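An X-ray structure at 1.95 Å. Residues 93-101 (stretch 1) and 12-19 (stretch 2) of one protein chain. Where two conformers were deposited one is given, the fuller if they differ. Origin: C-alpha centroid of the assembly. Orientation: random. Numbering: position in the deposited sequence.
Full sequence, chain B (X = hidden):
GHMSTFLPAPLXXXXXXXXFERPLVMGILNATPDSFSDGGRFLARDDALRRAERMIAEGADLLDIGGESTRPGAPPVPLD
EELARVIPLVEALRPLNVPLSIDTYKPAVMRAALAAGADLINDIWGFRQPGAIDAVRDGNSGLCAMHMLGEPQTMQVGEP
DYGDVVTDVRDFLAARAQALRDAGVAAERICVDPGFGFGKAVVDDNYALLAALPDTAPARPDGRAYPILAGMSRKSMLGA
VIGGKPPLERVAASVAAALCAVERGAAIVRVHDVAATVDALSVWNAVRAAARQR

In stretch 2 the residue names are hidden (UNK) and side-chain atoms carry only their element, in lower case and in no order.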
# COMPACT_ATOMS: atom_id res chain seq x y z
N LEU B 93 -25.38 18.79 -1.58
CA LEU B 93 -24.68 17.78 -0.79
C LEU B 93 -24.77 17.97 0.73
O LEU B 93 -24.54 17.01 1.47
CB LEU B 93 -23.20 17.70 -1.21
CG LEU B 93 -22.92 17.18 -2.62
CD1 LEU B 93 -21.42 17.32 -2.94
CD2 LEU B 93 -23.36 15.73 -2.78
N ARG B 94 -25.08 19.18 1.19
CA ARG B 94 -25.26 19.46 2.63
C ARG B 94 -26.13 18.46 3.38
O ARG B 94 -25.77 18.04 4.48
CB ARG B 94 -25.81 20.87 2.87
CG ARG B 94 -24.77 21.83 3.35
CD ARG B 94 -25.37 23.20 3.60
NE ARG B 94 -26.11 23.28 4.86
CZ ARG B 94 -25.55 23.31 6.07
NH1 ARG B 94 -24.23 23.25 6.22
NH2 ARG B 94 -26.34 23.40 7.15
N PRO B 95 -27.31 18.11 2.81
CA PRO B 95 -28.18 17.18 3.51
C PRO B 95 -27.54 15.81 3.81
O PRO B 95 -27.96 15.16 4.76
CB PRO B 95 -29.38 17.04 2.57
CG PRO B 95 -29.42 18.31 1.83
CD PRO B 95 -27.97 18.69 1.63
N LEU B 96 -26.52 15.40 3.05
CA LEU B 96 -25.89 14.10 3.25
C LEU B 96 -25.08 13.96 4.55
O LEU B 96 -24.67 12.86 4.91
CB LEU B 96 -25.01 13.73 2.04
CG LEU B 96 -25.72 13.56 0.69
CD1 LEU B 96 -24.72 13.22 -0.40
CD2 LEU B 96 -26.82 12.50 0.77
N ASN B 97 -24.85 15.07 5.26
CA ASN B 97 -24.15 15.06 6.54
C ASN B 97 -22.78 14.38 6.43
O ASN B 97 -22.45 13.50 7.20
CB ASN B 97 -25.03 14.42 7.63
CG ASN B 97 -26.34 15.18 7.83
OD1 ASN B 97 -26.43 16.36 7.52
ND2 ASN B 97 -27.35 14.49 8.35
N VAL B 98 -22.00 14.83 5.45
CA VAL B 98 -20.62 14.40 5.26
C VAL B 98 -19.77 15.67 5.06
O VAL B 98 -20.19 16.60 4.38
CB VAL B 98 -20.46 13.42 4.07
CG1 VAL B 98 -20.95 14.03 2.77
CG2 VAL B 98 -19.02 12.96 3.92
N PRO B 99 -18.59 15.73 5.71
CA PRO B 99 -17.85 16.98 5.54
C PRO B 99 -17.64 17.38 4.07
O PRO B 99 -17.24 16.56 3.23
CB PRO B 99 -16.52 16.68 6.23
CG PRO B 99 -16.88 15.66 7.32
CD PRO B 99 -18.03 14.87 6.78
N LEU B 100 -17.95 18.65 3.79
CA LEU B 100 -17.78 19.24 2.48
C LEU B 100 -16.59 20.20 2.49
O LEU B 100 -16.63 21.25 3.12
CB LEU B 100 -19.06 19.99 2.06
CG LEU B 100 -20.35 19.16 2.00
CD1 LEU B 100 -21.53 19.98 1.47
CD2 LEU B 100 -20.16 17.89 1.17
N SER B 101 -15.53 19.81 1.78
CA SER B 101 -14.34 20.61 1.64
C SER B 101 -14.41 21.35 0.31
O SER B 101 -14.91 20.79 -0.69
CB SER B 101 -13.10 19.74 1.70
OG SER B 101 -11.95 20.45 1.28
N UNK B 12 -11.44 20.73 14.08
CA UNK B 12 -12.77 21.34 14.04
C UNK B 12 -13.09 21.62 12.56
O UNK B 12 -12.32 22.27 11.87
c UNK B 12 -15.26 22.64 15.27
o UNK B 12 -15.24 21.93 16.28
c UNK B 12 -12.78 22.59 14.90
n UNK B 12 -16.34 22.77 14.49
c UNK B 12 -14.04 23.41 14.84
N UNK B 13 -14.20 21.08 12.07
CA UNK B 13 -14.45 21.04 10.63
C UNK B 13 -15.89 21.40 10.33
O UNK B 13 -16.68 20.59 9.86
s UNK B 13 -13.99 19.58 8.29
c UNK B 13 -14.09 19.66 10.07
N UNK B 14 -16.22 22.65 10.63
CA UNK B 14 -17.55 23.18 10.38
C UNK B 14 -18.58 22.47 11.24
O UNK B 14 -18.55 22.59 12.45
N UNK B 15 -19.48 21.72 10.61
CA UNK B 15 -20.52 21.00 11.35
C UNK B 15 -19.94 19.83 12.13
O UNK B 15 -20.62 19.29 12.99
n UNK B 15 -22.58 20.37 7.51
n UNK B 15 -22.27 19.32 5.49
c UNK B 15 -21.59 20.44 10.40
c UNK B 15 -23.37 20.76 8.70
c UNK B 15 -22.50 21.45 9.76
c UNK B 15 -23.05 19.60 6.53
n UNK B 15 -24.28 19.10 6.58
N UNK B 16 -18.71 19.44 11.83
CA UNK B 16 -18.14 18.20 12.33
C UNK B 16 -16.93 18.47 13.20
O UNK B 16 -16.23 19.45 13.00
c UNK B 16 -20.85 15.88 9.53
c UNK B 16 -17.75 17.31 11.14
c UNK B 16 -20.09 17.74 8.20
c UNK B 16 -19.79 16.07 10.40
c UNK B 16 -19.03 17.93 9.08
c UNK B 16 -21.01 16.71 8.43
c UNK B 16 -18.86 17.09 10.18
N UNK B 17 -16.75 17.62 14.20
CA UNK B 17 -15.54 17.56 15.00
C UNK B 17 -14.80 16.29 14.59
O UNK B 17 -15.14 15.18 15.01
c UNK B 17 -15.88 17.55 16.50
c UNK B 17 -16.68 18.77 16.97
o UNK B 17 -16.51 19.47 19.25
c UNK B 17 -17.07 18.70 18.45
o UNK B 17 -17.93 17.88 18.80
N UNK B 18 -13.80 16.43 13.73
CA UNK B 18 -13.08 15.25 13.26
C UNK B 18 -12.00 14.80 14.26
O UNK B 18 -11.20 15.62 14.72
c UNK B 18 -12.46 15.52 11.89
c UNK B 18 -13.45 15.91 10.79
c UNK B 18 -12.65 16.20 9.52
c UNK B 18 -14.53 14.83 10.55
N UNK B 19 -12.01 13.51 14.60
CA UNK B 19 -10.94 12.90 15.36
C UNK B 19 -10.35 11.75 14.51
O UNK B 19 -11.00 11.23 13.58
c UNK B 19 -11.38 12.43 16.78
c UNK B 19 -11.84 13.63 17.66
o UNK B 19 -12.46 11.50 16.67
O HOH W 1 -22.85 17.06 3.66
O HOH W 2 -26.68 19.41 8.10

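Position 12 carries three side-chain carbons in a chain, the third bearing one oxygen and one nitrogen. It lies in a strand that begins earlier in the chain and touches nothing on stretch 1. A terminal amide on a three-carbon chain is glutamine, Gln12, and its polar end suits a partly exposed site.

Position 13 has one carbon followed by a sulfur. The side chain points toward stretch 1, and the sulfur of position 13 lies 4.4 Å from CB of Pro99. This is Cys13, small and apolar enough for a modest contact in a buried place.

At position 14 there are no side-chain atoms and no contact with stretch 1, so this is Gly14. Its phi of 65° favours glycine, and it occupies a type II' turn that runs from Cys13 to position 16. Two backbone hydrogen bonds close the hairpin: N of Cys13 to O of position 16 (2.8 Å), and N of position 16 to O of Cys13 (3.1 Å).

Position 15 shows three carbons, a nitrogen, and a carbon holding two more nitrogens, one of them 2.8 Å from O of Arg94. This guanidinium marks Arg15. Its long side chain, bent at chi1 and chi3 (both m), lets NH1 donate a hydrogen bond to that oxygen. A planar group with several N-H donors can bond to this carbonyl and also to waters. The cost is a like charge, for NE of Arg15 lies 3.6 Å from NH1 of Arg94, which sits over one guanidinium face.

Position 16 has one carbon and then a six-carbon ring, with no oxygen. CD of Pro99 is 3.8 Å from the ring centroid of position 16 and 9° off its normal, a CH-pi contact over the face. This is Phe16, whose flat face lets the C-H groups of the puckered proline pack on it. CZ of Phe16 also comes within 3.5 Å of C of Asn97.

Position 17 bears three carbons, the third with two oxygens, out of reach of stretch 1: Glu17, its charge suited to an exposed site.

Position 18 has four carbons forked at the second, one 4.1 Å from CG of Pro99. This is Leu18, a branched apolar side chain suited to a buried site.

Position 19 has one carbon carrying an oxygen and a carbon, remote from stretch 1: Thr19, small, polar and at home in an exposed place.

The contact therefore joins two parts. Pro99 packs with Cys13, Phe16 and Leu18, while Arg15 bonds to the 3-10 segment at O of Arg94 and reaches N of Val98 and OD1 of Asn97 through waters 1 and 2.

Stretch 2 12-19: QCGRFELT
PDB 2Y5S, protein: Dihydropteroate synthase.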